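Local coordinates for protein succinylglutamate desuccinylase (PDB 1YW4) that probably hydrolyses N-succinylglutamate to succinate and glutamate with a bound zinc ion, the last step of bacterial arginine breakdown by the AST pathway, at residues S48-C53 with R83-F88; G54-E59 with D147-I152; A61-V66 with R219-N224; Y100-M105 with L119-R124. One frame throughout, in Å; residues are numbered along the deposited sequence.

In the fold
All four contacts lie in the zinc-dependent catalytic domain, and interaction 2 is its active centre. Interaction 1 pairs two parallel strands, and strand 48-53 runs directly into the zinc loop 54-59. Near the end of that strand S52 OG donates to D147 OD1 at 2.6 Å, joining interactions 1 and 2. Interaction 3 lies on helix 61-75, which begins just after that loop; its centre is about 9 Å from that of interaction 2, and P62 packs on L148. Interaction 4 sits about 14 Å from interaction 2 between centres, yet reaches it through H56 NE2, which lies 2.7 Å from D104 OD1. Interactions 3 and 4 do not touch.

Interaction 1: residues S48-C53 with R83-F88; sequences SVLLSC and RLLVMF
R83 O is met almost head-on by V49 N at 2.6 Å (N-H...O angle 173°), while the CA-H of S48 approaches the same oxygen. The next four rungs alternate in direction: L85 N to V49 O, L51 N to L85 O, M87 N to L51 O and C53 N to M87 O, all between 2.9 and 3.0 Å. The strands run at 12° to one another, in parallel register, S48 beside R83 through C53 beside F88.

The R83 chain bends at chi3 (71°), which turns NE out of the extended line; NH2 donates to S48 OG at 2.9 Å, the oxygen lying slightly out of the guanidinium plane. NH2 also reaches F135 O and NE reaches G41 O, so neutral carbonyls probably take up part of the buried charge, and the F135 ring lies in cation-pi contact. On the same face L50 and L85 lie side by side, with L50 CD1 3.7 Å from L85 CG; the selenium of M87, a selenomethionine, borders that methyl. Helices 120-137 and 198-205 cover this face.

On the other face L84 CD1 touches L51 CG at 4.1 Å, and C53 SG comes obliquely to the F88 ring, 3.6 Å from CD2. Valine and leucine suit this face, against helices 61-75 and 230-241, as L50 and L85 suit the other. Helix 61-75 connects the two strands, completing a beta-alpha-beta unit of the zinc-carboxypeptidase-like fold.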
loop_
_atom_site.group_PDB
_atom_site.type_symbol
_atom_site.label_atom_id
_atom_site.label_comp_id
_atom_site.label_asym_id
_atom_site.label_seq_id
_atom_site.Cartn_x
_atom_site.Cartn_y
_atom_site.Cartn_z
ATOM N N SER A 48 -24.703 11.145 -18.156
ATOM C CA SER A 48 -24.716 10.058 -19.123
ATOM C C SER A 48 -24.351 8.743 -18.460
ATOM O O SER A 48 -23.299 8.619 -17.834
ATOM C CB SER A 48 -23.748 10.367 -20.258
ATOM O OG SER A 48 -24.192 11.506 -20.985
ATOM N N VAL A 49 -25.225 7.757 -18.609
ATOM C CA VAL A 49 -25.002 6.464 -17.990
ATOM C C VAL A 49 -24.902 5.326 -18.990
ATOM O O VAL A 49 -25.753 5.180 -19.854
ATOM C CB VAL A 49 -26.123 6.167 -16.965
ATOM C CG1 VAL A 49 -25.965 4.772 -16.387
ATOM C CG2 VAL A 49 -26.069 7.205 -15.841
ATOM N N LEU A 50 -23.833 4.537 -18.876
ATOM C CA LEU A 50 -23.626 3.381 -19.741
ATOM C C LEU A 50 -23.730 2.130 -18.877
ATOM O O LEU A 50 -22.957 1.961 -17.936
ATOM C CB LEU A 50 -22.239 3.425 -20.393
ATOM C CG LEU A 50 -21.822 2.157 -21.155
ATOM C CD1 LEU A 50 -22.861 1.848 -22.217
ATOM C CD2 LEU A 50 -20.444 2.341 -21.795
ATOM N N LEU A 51 -24.703 1.277 -19.169
ATOM C CA LEU A 51 -24.852 0.030 -18.433
ATOM C C LEU A 51 -24.617 -1.105 -19.426
ATOM O O LEU A 51 -25.338 -1.246 -20.416
ATOM C CB LEU A 51 -26.256 -0.113 -17.847
ATOM C CG LEU A 51 -26.793 0.985 -16.908
ATOM C CD1 LEU A 51 -28.193 0.583 -16.434
ATOM C CD2 LEU A 51 -25.864 1.177 -15.720
ATOM N N SER A 52 -23.596 -1.903 -19.172
ATOM C CA SER A 52 -23.331 -3.023 -20.049
ATOM C C SER A 52 -23.498 -4.293 -19.222
ATOM O O SER A 52 -23.138 -4.334 -18.043
ATOM C CB SER A 52 -21.926 -2.918 -20.651
ATOM O OG SER A 52 -20.928 -2.824 -19.652
ATOM N N CYS A 53 -24.094 -5.311 -19.830
ATOM C CA CYS A 53 -24.312 -6.582 -19.152
ATOM C C CYS A 53 -24.180 -7.686 -20.178
ATOM O O CYS A 53 -24.214 -7.423 -21.377
ATOM C CB CYS A 53 -25.706 -6.625 -18.519
ATOM S SG CYS A 53 -27.072 -6.347 -19.660
ATOM N N ARG A 83 -28.946 10.468 -19.888
ATOM C CA ARG A 83 -28.681 9.925 -21.210
ATOM C C ARG A 83 -28.290 8.493 -20.861
ATOM O O ARG A 83 -27.299 8.280 -20.171
ATOM C CB ARG A 83 -27.498 10.625 -21.866
ATOM C CG ARG A 83 -27.763 12.062 -22.273
ATOM C CD ARG A 83 -26.554 12.651 -22.967
ATOM N NE ARG A 83 -26.327 12.083 -24.298
ATOM C CZ ARG A 83 -25.186 11.514 -24.682
ATOM N NH1 ARG A 83 -25.063 11.047 -25.908
ATOM N NH2 ARG A 83 -24.173 11.397 -23.835
ATOM N N LEU A 84 -29.066 7.523 -21.333
ATOM C CA LEU A 84 -28.811 6.123 -21.032
ATOM C C LEU A 84 -28.516 5.244 -22.242
ATOM O O LEU A 84 -29.275 5.219 -23.211
ATOM C CB LEU A 84 -30.015 5.541 -20.283
ATOM C CG LEU A 84 -30.100 4.024 -20.065
ATOM C CD1 LEU A 84 -28.933 3.578 -19.205
ATOM C CD2 LEU A 84 -31.420 3.644 -19.400
ATOM N N LEU A 85 -27.412 4.516 -22.177
ATOM C CA LEU A 85 -27.071 3.575 -23.233
ATOM C C LEU A 85 -26.970 2.188 -22.592
ATOM O O LEU A 85 -26.168 1.977 -21.693
ATOM C CB LEU A 85 -25.739 3.935 -23.877
ATOM C CG LEU A 85 -25.221 2.933 -24.920
ATOM C CD1 LEU A 85 -26.267 2.676 -26.005
ATOM C CD2 LEU A 85 -23.949 3.492 -25.544
ATOM N N VAL A 86 -27.808 1.258 -23.042
ATOM C CA VAL A 86 -27.783 -0.106 -22.533
ATOM C C VAL A 86 -27.158 -1.010 -23.589
ATOM O O VAL A 86 -27.502 -0.932 -24.776
ATOM C CB VAL A 86 -29.197 -0.642 -22.221
ATOM C CG1 VAL A 86 -29.120 -2.114 -21.833
ATOM C CG2 VAL A 86 -29.825 0.158 -21.072
HETATM N N MSE A 87 -26.232 -1.852 -23.145
HETATM C CA MSE A 87 -25.570 -2.789 -24.032
HETATM C C MSE A 87 -25.661 -4.235 -23.559
HETATM O O MSE A 87 -25.200 -4.568 -22.470
HETATM C CB MSE A 87 -24.092 -2.454 -24.169
HETATM C CG MSE A 87 -23.776 -1.180 -24.879
HETATM SE SE MSE A 87 -21.876 -0.944 -24.994
HETATM C CE MSE A 87 -21.724 -0.064 -26.673
ATOM N N PHE A 88 -26.297 -5.079 -24.363
ATOM C CA PHE A 88 -26.361 -6.508 -24.084
ATOM C C PHE A 88 -25.135 -6.883 -24.925
ATOM O O PHE A 88 -25.230 -7.087 -26.133
ATOM C CB PHE A 88 -27.651 -7.107 -24.653
ATOM C CG PHE A 88 -28.898 -6.626 -23.951
ATOM C CD1 PHE A 88 -29.844 -5.863 -24.626
ATOM C CD2 PHE A 88 -29.088 -6.886 -22.595
ATOM C CE1 PHE A 88 -30.960 -5.360 -23.956
ATOM C CE2 PHE A 88 -30.204 -6.386 -21.911
ATOM C CZ PHE A 88 -31.139 -5.624 -22.592
#

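Interaction 2: residues G54-E59 with D147-I152; sequences GVHGNE and DLHTAI. With ZN (zinc ion), chain C.
H56, E59 and H149 close on one zinc ion, the His-x-x-Glu plus distant His arrangement of the carboxypeptidase-like zinc hydrolases. The loop 54-59 supplies the first two ligands, and strand 143-151 the third.

Metal bonds come first. H56 ND1 and H149 ND1 each stand 2.3 Å from zinc, their ring planes 70° apart. E59 grips with both oxygens, OE1 at 2.3 Å and OE2 at 2.4 Å; its chain is extended beyond CG (chi2 -176°), which carries CD up to the metal. Glutamate suits this place because its length lets a carboxylate chelate from the loop.

Hydrogen bonds fix the ligands. H149 NE2 donates to D147 OD2 at 2.6 Å; OD2 lies in the H149 ring plane, while NE2 meets it from 64° above the carboxylate plane, and S52 OG holds the other oxygen, D147 OD1. H56 NE2 is fixed likewise by D104. T150 N gives E59 OE1 a weak bond of 3.2 Å. One water joins G54 N, E59 O and L148 O; another links V55 N, D147 OD1 and L148 O.

Among packing contacts, V55 rests CB against H149 CE1, an apolar flank to that ring. E214, the predicted catalytic residue, lies close to H149. The fifth atom bound to zinc is a water oxygen at 2.3 Å; this water donates to T150 O at 2.7 Å.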
loop_
_atom_site.group_PDB
_atom_site.type_symbol
_atom_site.label_atom_id
_atom_site.label_comp_id
_atom_site.label_asym_id
_atom_site.label_seq_id
_atom_site.Cartn_x
_atom_site.Cartn_y
_atom_site.Cartn_z
ATOM N N GLY A 54 -24.014 -8.922 -19.724
ATOM C CA GLY A 54 -23.885 -9.998 -20.683
ATOM C C GLY A 54 -22.572 -9.979 -21.448
ATOM O O GLY A 54 -22.508 -10.510 -22.552
ATOM N N VAL A 55 -21.539 -9.333 -20.904
ATOM C CA VAL A 55 -20.232 -9.357 -21.561
ATOM C C VAL A 55 -19.904 -10.852 -21.580
ATOM O O VAL A 55 -19.308 -11.370 -22.532
ATOM C CB VAL A 55 -19.168 -8.574 -20.748
ATOM C CG1 VAL A 55 -17.761 -8.985 -21.177
ATOM C CG2 VAL A 55 -19.347 -7.070 -20.987
ATOM N N HIS A 56 -20.316 -11.527 -20.507
ATOM C CA HIS A 56 -20.180 -12.971 -20.365
ATOM C C HIS A 56 -21.640 -13.447 -20.419
ATOM O O HIS A 56 -22.470 -13.035 -19.607
ATOM C CB HIS A 56 -19.492 -13.313 -19.036
ATOM C CG HIS A 56 -18.033 -12.975 -19.032
ATOM N ND1 HIS A 56 -17.404 -12.399 -17.951
ATOM C CD2 HIS A 56 -17.097 -13.074 -20.004
ATOM C CE1 HIS A 56 -16.144 -12.148 -18.259
ATOM N NE2 HIS A 56 -15.933 -12.547 -19.502
ATOM N N GLY A 57 -21.954 -14.266 -21.420
ATOM C CA GLY A 57 -23.315 -14.741 -21.623
ATOM C C GLY A 57 -23.997 -15.573 -20.555
ATOM O O GLY A 57 -25.224 -15.698 -20.569
ATOM N N ASN A 58 -23.227 -16.134 -19.629
ATOM C CA ASN A 58 -23.793 -16.970 -18.570
ATOM C C ASN A 58 -24.093 -16.188 -17.290
ATOM O O ASN A 58 -24.612 -16.752 -16.333
ATOM C CB ASN A 58 -22.832 -18.125 -18.253
ATOM C CG ASN A 58 -21.496 -17.636 -17.733
ATOM O OD1 ASN A 58 -20.895 -16.733 -18.305
ATOM N ND2 ASN A 58 -21.021 -18.236 -16.645
ATOM N N GLU A 59 -23.770 -14.895 -17.271
ATOM C CA GLU A 59 -24.013 -14.061 -16.083
ATOM C C GLU A 59 -25.294 -13.271 -16.351
ATOM O O GLU A 59 -25.264 -12.082 -16.658
ATOM C CB GLU A 59 -22.803 -13.148 -15.859
ATOM C CG GLU A 59 -21.498 -13.899 -16.139
ATOM C CD GLU A 59 -20.234 -13.114 -15.858
ATOM O OE1 GLU A 59 -20.299 -11.867 -15.770
ATOM O OE2 GLU A 59 -19.162 -13.760 -15.741
ATOM N N ASP A 147 -20.198 -1.859 -15.643
ATOM C CA ASP A 147 -20.178 -3.092 -16.398
ATOM C C ASP A 147 -20.564 -4.134 -15.346
ATOM O O ASP A 147 -19.808 -4.409 -14.414
ATOM C CB ASP A 147 -18.780 -3.333 -16.969
ATOM C CG ASP A 147 -18.724 -4.559 -17.843
ATOM O OD1 ASP A 147 -19.775 -4.883 -18.451
ATOM O OD2 ASP A 147 -17.644 -5.185 -17.922
ATOM N N LEU A 148 -21.766 -4.679 -15.502
ATOM C CA LEU A 148 -22.354 -5.641 -14.571
ATOM C C LEU A 148 -22.018 -7.111 -14.828
ATOM O O LEU A 148 -22.266 -7.626 -15.908
ATOM C CB LEU A 148 -23.874 -5.454 -14.578
ATOM C CG LEU A 148 -24.338 -3.993 -14.617
ATOM C CD1 LEU A 148 -25.870 -3.903 -14.524
ATOM C CD2 LEU A 148 -23.698 -3.248 -13.451
ATOM N N HIS A 149 -21.490 -7.779 -13.802
ATOM C CA HIS A 149 -21.092 -9.175 -13.895
ATOM C C HIS A 149 -21.555 -10.001 -12.693
ATOM O O HIS A 149 -21.968 -9.456 -11.667
ATOM C CB HIS A 149 -19.555 -9.274 -13.951
ATOM C CG HIS A 149 -18.943 -8.682 -15.184
ATOM N ND1 HIS A 149 -18.352 -9.451 -16.163
ATOM C CD2 HIS A 149 -18.803 -7.395 -15.583
ATOM C CE1 HIS A 149 -17.871 -8.668 -17.111
ATOM N NE2 HIS A 149 -18.132 -7.414 -16.783
ATOM N N THR A 150 -21.510 -11.321 -12.846
ATOM C CA THR A 150 -21.789 -12.260 -11.757
ATOM C C THR A 150 -20.716 -13.326 -11.980
ATOM O O THR A 150 -20.013 -13.290 -12.993
ATOM C CB THR A 150 -23.230 -12.877 -11.768
ATOM O OG1 THR A 150 -23.583 -13.320 -13.082
ATOM C CG2 THR A 150 -24.255 -11.856 -11.254
ATOM N N ALA A 151 -20.562 -14.257 -11.045
ATOM C CA ALA A 151 -19.514 -15.264 -11.186
ATOM C C ALA A 151 -19.872 -16.608 -10.571
ATOM O O ALA A 151 -20.736 -16.686 -9.712
ATOM C CB ALA A 151 -18.208 -14.740 -10.553
ATOM N N ILE A 152 -19.200 -17.665 -11.028
ATOM C CA ILE A 152 -19.431 -19.012 -10.515
ATOM C C ILE A 152 -18.747 -19.166 -9.157
ATOM O O ILE A 152 -19.357 -19.642 -8.205
ATOM C CB ILE A 152 -18.864 -20.094 -11.469
ATOM C CG1 ILE A 152 -19.670 -20.145 -12.771
ATOM C CG2 ILE A 152 -18.888 -21.463 -10.784
ATOM C CD1 ILE A 152 -19.421 -18.981 -13.706
HETATM ZN ZN ZN C . -17.983 -11.727 -15.823
HETATM O O HOH W 1 -24.348 -9.473 -16.906
HETATM O O HOH W 2 -21.115 -7.447 -18.510
HETATM O O HOH W 3 -17.512 -12.378 -13.636
#

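Interaction 3: residues A61-V66 with R219-N224; sequences APIEVV and RPFGQN
E64 and N224 cross obliquely, with the carboxylate plane turned 82° from the amide plane. N224 ND2 comes down on E64 OE1 from above the carboxylate, at 2.9 Å, while the oxygen stays near the amide's own plane. The second proton of ND2 has a partner too, T60 OG1. On the other branch G222 N meets E64 OE2 at 3.1 Å from the syn side, so the two oxygens take one donor each from the 219-224 loop. A glutamate extended beyond CG (chi2 -177°) is long enough to reach from the helix to N224 and to the turn at G222.

F221 turns its rim to the helix. I63 crosses it at about a right angle, its CG2 lying near the ring plane and 3.8 Å from F221 CE1, and E64 CG lies at the same rim.

N224 OD1 faces A61, 3.4 Å from its CB; a water accepts from A61 N and R219 N and probably donates to this OD1. The small alanine lets the amide sit close to the helix.

G222, with phi 89°, takes the third position of a type II turn from P220 to Q223, where glycine is at ease. This is a beta turn of a catalytic-domain loop docked on the first turn of the helix that follows the zinc loop.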
loop_
_atom_site.group_PDB
_atom_site.type_symbol
_atom_site.label_atom_id
_atom_site.label_comp_id
_atom_site.label_asym_id
_atom_site.label_seq_id
_atom_site.Cartn_x
_atom_site.Cartn_y
_atom_site.Cartn_z
ATOM N N ALA A 61 -28.103 -12.651 -14.205
ATOM C CA ALA A 61 -28.758 -11.834 -13.192
ATOM C C ALA A 61 -28.776 -10.350 -13.590
ATOM O O ALA A 61 -29.845 -9.738 -13.670
ATOM C CB ALA A 61 -28.074 -12.014 -11.824
ATOM N N PRO A 62 -27.600 -9.746 -13.850
ATOM C CA PRO A 62 -27.609 -8.327 -14.231
ATOM C C PRO A 62 -28.445 -8.049 -15.482
ATOM O O PRO A 62 -29.051 -6.981 -15.616
ATOM C CB PRO A 62 -26.126 -8.008 -14.442
ATOM C CG PRO A 62 -25.432 -8.971 -13.508
ATOM C CD PRO A 62 -26.220 -10.252 -13.755
ATOM N N ILE A 63 -28.467 -9.012 -16.403
ATOM C CA ILE A 63 -29.233 -8.884 -17.646
ATOM C C ILE A 63 -30.732 -8.710 -17.351
ATOM O O ILE A 63 -31.381 -7.810 -17.898
ATOM C CB ILE A 63 -29.030 -10.129 -18.551
ATOM C CG1 ILE A 63 -27.542 -10.317 -18.873
ATOM C CG2 ILE A 63 -29.821 -9.976 -19.834
ATOM C CD1 ILE A 63 -27.250 -11.593 -19.681
ATOM N N GLU A 64 -31.276 -9.559 -16.478
ATOM C CA GLU A 64 -32.693 -9.482 -16.116
ATOM C C GLU A 64 -33.001 -8.175 -15.386
ATOM O O GLU A 64 -34.053 -7.584 -15.606
ATOM C CB GLU A 64 -33.099 -10.668 -15.225
ATOM C CG GLU A 64 -32.776 -12.041 -15.814
ATOM C CD GLU A 64 -33.257 -13.207 -14.950
ATOM O OE1 GLU A 64 -33.023 -13.184 -13.723
ATOM O OE2 GLU A 64 -33.856 -14.159 -15.501
ATOM N N VAL A 65 -32.086 -7.726 -14.526
ATOM C CA VAL A 65 -32.288 -6.482 -13.781
ATOM C C VAL A 65 -32.317 -5.279 -14.724
ATOM O O VAL A 65 -33.140 -4.373 -14.572
ATOM C CB VAL A 65 -31.183 -6.260 -12.727
ATOM C CG1 VAL A 65 -31.313 -4.856 -12.112
ATOM C CG2 VAL A 65 -31.296 -7.314 -11.633
ATOM N N VAL A 66 -31.418 -5.272 -15.702
ATOM C CA VAL A 66 -31.390 -4.179 -16.662
ATOM C C VAL A 66 -32.660 -4.222 -17.505
ATOM O O VAL A 66 -33.357 -3.219 -17.642
ATOM C CB VAL A 66 -30.166 -4.274 -17.599
ATOM C CG1 VAL A 66 -30.297 -3.269 -18.743
ATOM C CG2 VAL A 66 -28.895 -3.996 -16.808
ATOM N N ARG A 219 -25.969 -17.556 -12.730
ATOM C CA ARG A 219 -27.089 -18.477 -12.863
ATOM C C ARG A 219 -27.767 -18.231 -14.204
ATOM O O ARG A 219 -27.715 -17.126 -14.739
ATOM C CB ARG A 219 -28.114 -18.243 -11.740
ATOM C CG ARG A 219 -27.692 -18.709 -10.351
ATOM C CD ARG A 219 -28.020 -20.182 -10.150
ATOM N NE ARG A 219 -27.799 -20.616 -8.775
ATOM C CZ ARG A 219 -26.615 -20.634 -8.173
ATOM N NH1 ARG A 219 -26.518 -21.046 -6.920
ATOM N NH2 ARG A 219 -25.526 -20.251 -8.825
ATOM N N PRO A 220 -28.401 -19.266 -14.770
ATOM C CA PRO A 220 -29.083 -19.108 -16.059
ATOM C C PRO A 220 -30.379 -18.320 -15.868
ATOM O O PRO A 220 -30.826 -18.119 -14.736
ATOM C CB PRO A 220 -29.329 -20.549 -16.487
ATOM C CG PRO A 220 -29.604 -21.215 -15.174
ATOM C CD PRO A 220 -28.534 -20.645 -14.266
ATOM N N PHE A 221 -30.968 -17.859 -16.971
ATOM C CA PHE A 221 -32.220 -17.103 -16.910
ATOM C C PHE A 221 -33.294 -17.898 -16.160
ATOM O O PHE A 221 -33.427 -19.107 -16.355
ATOM C CB PHE A 221 -32.736 -16.792 -18.324
ATOM C CG PHE A 221 -31.902 -15.790 -19.080
ATOM C CD1 PHE A 221 -31.857 -14.457 -18.684
ATOM C CD2 PHE A 221 -31.175 -16.181 -20.200
ATOM C CE1 PHE A 221 -31.093 -13.521 -19.399
ATOM C CE2 PHE A 221 -30.408 -15.258 -20.920
ATOM C CZ PHE A 221 -30.368 -13.926 -20.521
ATOM N N GLY A 222 -34.050 -17.217 -15.301
ATOM C CA GLY A 222 -35.114 -17.871 -14.557
ATOM C C GLY A 222 -34.694 -18.480 -13.234
ATOM O O GLY A 222 -35.532 -18.958 -12.467
ATOM N N GLN A 223 -33.397 -18.461 -12.962
ATOM C CA GLN A 223 -32.882 -19.023 -11.729
ATOM C C GLN A 223 -32.157 -17.990 -10.880
ATOM O O GLN A 223 -31.399 -18.345 -9.983
ATOM C CB GLN A 223 -31.959 -20.201 -12.036
ATOM C CG GLN A 223 -32.703 -21.475 -12.438
ATOM C CD GLN A 223 -31.756 -22.618 -12.694
ATOM O OE1 GLN A 223 -30.799 -22.808 -11.948
ATOM N NE2 GLN A 223 -32.010 -23.388 -13.747
ATOM N N ASN A 224 -32.396 -16.713 -11.161
ATOM C CA ASN A 224 -31.771 -15.637 -10.403
ATOM C C ASN A 224 -32.724 -15.095 -9.346
ATOM O O ASN A 224 -33.866 -14.745 -9.645
ATOM C CB ASN A 224 -31.355 -14.479 -11.327
ATOM C CG ASN A 224 -30.295 -14.879 -12.333
ATOM O OD1 ASN A 224 -29.190 -15.261 -11.963
ATOM N ND2 ASN A 224 -30.632 -14.789 -13.615
HETATM O O HOH W 4 -26.441 -14.631 -12.644
HETATM O O HOH W 5 -34.242 -15.067 -12.773
#

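Interaction 4: residues Y100-M105 with L119-R124; sequences YGNYDM and LPESVR
E121 sets its carboxylate against three consecutive backbone N-H groups of the 100-105 loop. OE1 receives G101 N at 2.8 Å, on the syn side. OE2 takes two: N102 N at 3.0 Å through its syn lone pair, and Y103 N at 3.1 Å from above the carboxylate plane. A water donates to OE2 and accepts from E121 N, while N90 ND2 reaches OE1. Glutamate suits the place, since both its oxygens can accept.

Around this polar grip lie apolar contacts. L119 puts CD1 3.6 Å from Y103 CB and CD2 against N102 CB. The selenomethionine M105 bends at chi3 (-74°), turning its CE toward R124 CG, 3.5 Å away. R124 in turn is tied to A89 O and E127.

L119 is also at the N-cap position of helix 120-137, and the start of that helix would probably favour the negative charge of E121. The helix's first turn thus clamps the loop carrying D104, the second-shell partner of the zinc ligand H56.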
loop_
_atom_site.group_PDB
_atom_site.type_symbol
_atom_site.label_atom_id
_atom_site.label_comp_id
_atom_site.label_asym_id
_atom_site.label_seq_id
_atom_site.Cartn_x
_atom_site.Cartn_y
_atom_site.Cartn_z
ATOM N N TYR A 100 -18.451 -17.401 -23.234
ATOM C CA TYR A 100 -18.007 -16.889 -24.530
ATOM C C TYR A 100 -17.934 -18.025 -25.538
ATOM O O TYR A 100 -17.915 -19.194 -25.159
ATOM C CB TYR A 100 -16.648 -16.194 -24.407
ATOM C CG TYR A 100 -15.533 -17.039 -23.826
ATOM C CD1 TYR A 100 -14.915 -18.036 -24.578
ATOM C CD2 TYR A 100 -15.086 -16.823 -22.524
ATOM C CE1 TYR A 100 -13.873 -18.795 -24.042
ATOM C CE2 TYR A 100 -14.052 -17.570 -21.977
ATOM C CZ TYR A 100 -13.448 -18.553 -22.741
ATOM O OH TYR A 100 -12.404 -19.280 -22.210
ATOM N N GLY A 101 -17.904 -17.680 -26.822
ATOM C CA GLY A 101 -17.844 -18.699 -27.850
ATOM C C GLY A 101 -16.431 -19.090 -28.244
ATOM O O GLY A 101 -16.085 -20.268 -28.241
ATOM N N ASN A 102 -15.608 -18.100 -28.568
ATOM C CA ASN A 102 -14.238 -18.356 -28.991
ATOM C C ASN A 102 -13.197 -17.741 -28.074
ATOM O O ASN A 102 -12.174 -18.359 -27.791
ATOM C CB ASN A 102 -14.037 -17.814 -30.406
ATOM C CG ASN A 102 -14.972 -18.444 -31.404
ATOM O OD1 ASN A 102 -15.448 -17.783 -32.331
ATOM N ND2 ASN A 102 -15.241 -19.732 -31.229
ATOM N N TYR A 103 -13.471 -16.524 -27.612
ATOM C CA TYR A 103 -12.549 -15.792 -26.751
ATOM C C TYR A 103 -13.311 -14.894 -25.765
ATOM O O TYR A 103 -14.340 -14.308 -26.113
ATOM C CB TYR A 103 -11.640 -14.947 -27.641
ATOM C CG TYR A 103 -10.300 -14.584 -27.052
ATOM C CD1 TYR A 103 -10.167 -13.505 -26.179
ATOM C CD2 TYR A 103 -9.147 -15.289 -27.414
ATOM C CE1 TYR A 103 -8.918 -13.126 -25.686
ATOM C CE2 TYR A 103 -7.893 -14.920 -26.925
ATOM C CZ TYR A 103 -7.789 -13.835 -26.067
ATOM O OH TYR A 103 -6.554 -13.436 -25.618
ATOM N N ASP A 104 -12.796 -14.804 -24.542
ATOM C CA ASP A 104 -13.381 -13.982 -23.482
ATOM C C ASP A 104 -13.435 -12.526 -23.957
ATOM O O ASP A 104 -12.396 -11.878 -24.116
ATOM C CB ASP A 104 -12.516 -14.085 -22.213
ATOM C CG ASP A 104 -13.137 -13.387 -21.006
ATOM O OD1 ASP A 104 -13.805 -12.347 -21.180
ATOM O OD2 ASP A 104 -12.933 -13.872 -19.872
HETATM N N MSE A 105 -14.639 -12.011 -24.179
HETATM C CA MSE A 105 -14.777 -10.642 -24.649
HETATM C C MSE A 105 -14.181 -9.636 -23.684
HETATM O O MSE A 105 -13.659 -8.606 -24.111
HETATM C CB MSE A 105 -16.243 -10.299 -24.916
HETATM C CG MSE A 105 -16.448 -8.916 -25.542
HETATM SE SE MSE A 105 -18.256 -8.676 -26.195
HETATM C CE MSE A 105 -18.117 -9.790 -27.765
ATOM N N LEU A 119 -12.051 -13.205 -35.120
ATOM C CA LEU A 119 -13.113 -13.568 -34.183
ATOM C C LEU A 119 -14.286 -12.597 -34.152
ATOM O O LEU A 119 -14.107 -11.391 -34.033
ATOM C CB LEU A 119 -12.554 -13.710 -32.764
ATOM C CG LEU A 119 -11.411 -14.711 -32.568
ATOM C CD1 LEU A 119 -10.889 -14.627 -31.144
ATOM C CD2 LEU A 119 -11.902 -16.112 -32.884
ATOM N N PRO A 120 -15.511 -13.126 -34.258
ATOM C CA PRO A 120 -16.719 -12.299 -34.233
ATOM C C PRO A 120 -16.787 -11.512 -32.922
ATOM O O PRO A 120 -17.288 -10.386 -32.888
ATOM C CB PRO A 120 -17.838 -13.326 -34.359
ATOM C CG PRO A 120 -17.193 -14.420 -35.175
ATOM C CD PRO A 120 -15.840 -14.536 -34.528
ATOM N N GLU A 121 -16.273 -12.099 -31.840
ATOM C CA GLU A 121 -16.282 -11.407 -30.550
ATOM C C GLU A 121 -15.335 -10.206 -30.547
ATOM O O GLU A 121 -15.506 -9.263 -29.758
ATOM C CB GLU A 121 -15.958 -12.389 -29.414
ATOM C CG GLU A 121 -17.210 -13.109 -28.910
ATOM C CD GLU A 121 -16.943 -14.499 -28.333
ATOM O OE1 GLU A 121 -17.709 -14.928 -27.442
ATOM O OE2 GLU A 121 -15.986 -15.173 -28.778
ATOM N N SER A 122 -14.356 -10.225 -31.451
ATOM C CA SER A 122 -13.411 -9.119 -31.575
ATOM C C SER A 122 -14.077 -7.991 -32.357
ATOM O O SER A 122 -13.912 -6.818 -32.038
ATOM C CB SER A 122 -12.135 -9.562 -32.310
ATOM O OG SER A 122 -11.489 -10.613 -31.617
ATOM N N VAL A 123 -14.822 -8.353 -33.395
ATOM C CA VAL A 123 -15.525 -7.353 -34.185
ATOM C C VAL A 123 -16.565 -6.673 -33.282
ATOM O O VAL A 123 -16.742 -5.456 -33.317
ATOM C CB VAL A 123 -16.234 -7.998 -35.399
ATOM C CG1 VAL A 123 -17.027 -6.945 -36.179
ATOM C CG2 VAL A 123 -15.186 -8.647 -36.319
ATOM N N ARG A 124 -17.246 -7.475 -32.471
ATOM C CA ARG A 124 -18.260 -6.957 -31.569
ATOM C C ARG A 124 -17.641 -6.040 -30.509
ATOM O O ARG A 124 -18.170 -4.970 -30.208
ATOM C CB ARG A 124 -18.994 -8.123 -30.913
ATOM C CG ARG A 124 -19.984 -7.708 -29.845
ATOM C CD ARG A 124 -21.106 -6.844 -30.396
ATOM N NE ARG A 124 -22.174 -6.771 -29.397
ATOM C CZ ARG A 124 -23.353 -6.195 -29.581
ATOM N NH1 ARG A 124 -23.648 -5.614 -30.737
ATOM N NH2 ARG A 124 -24.248 -6.222 -28.606
HETATM O O HOH W 6 -15.352 -14.660 -31.291
#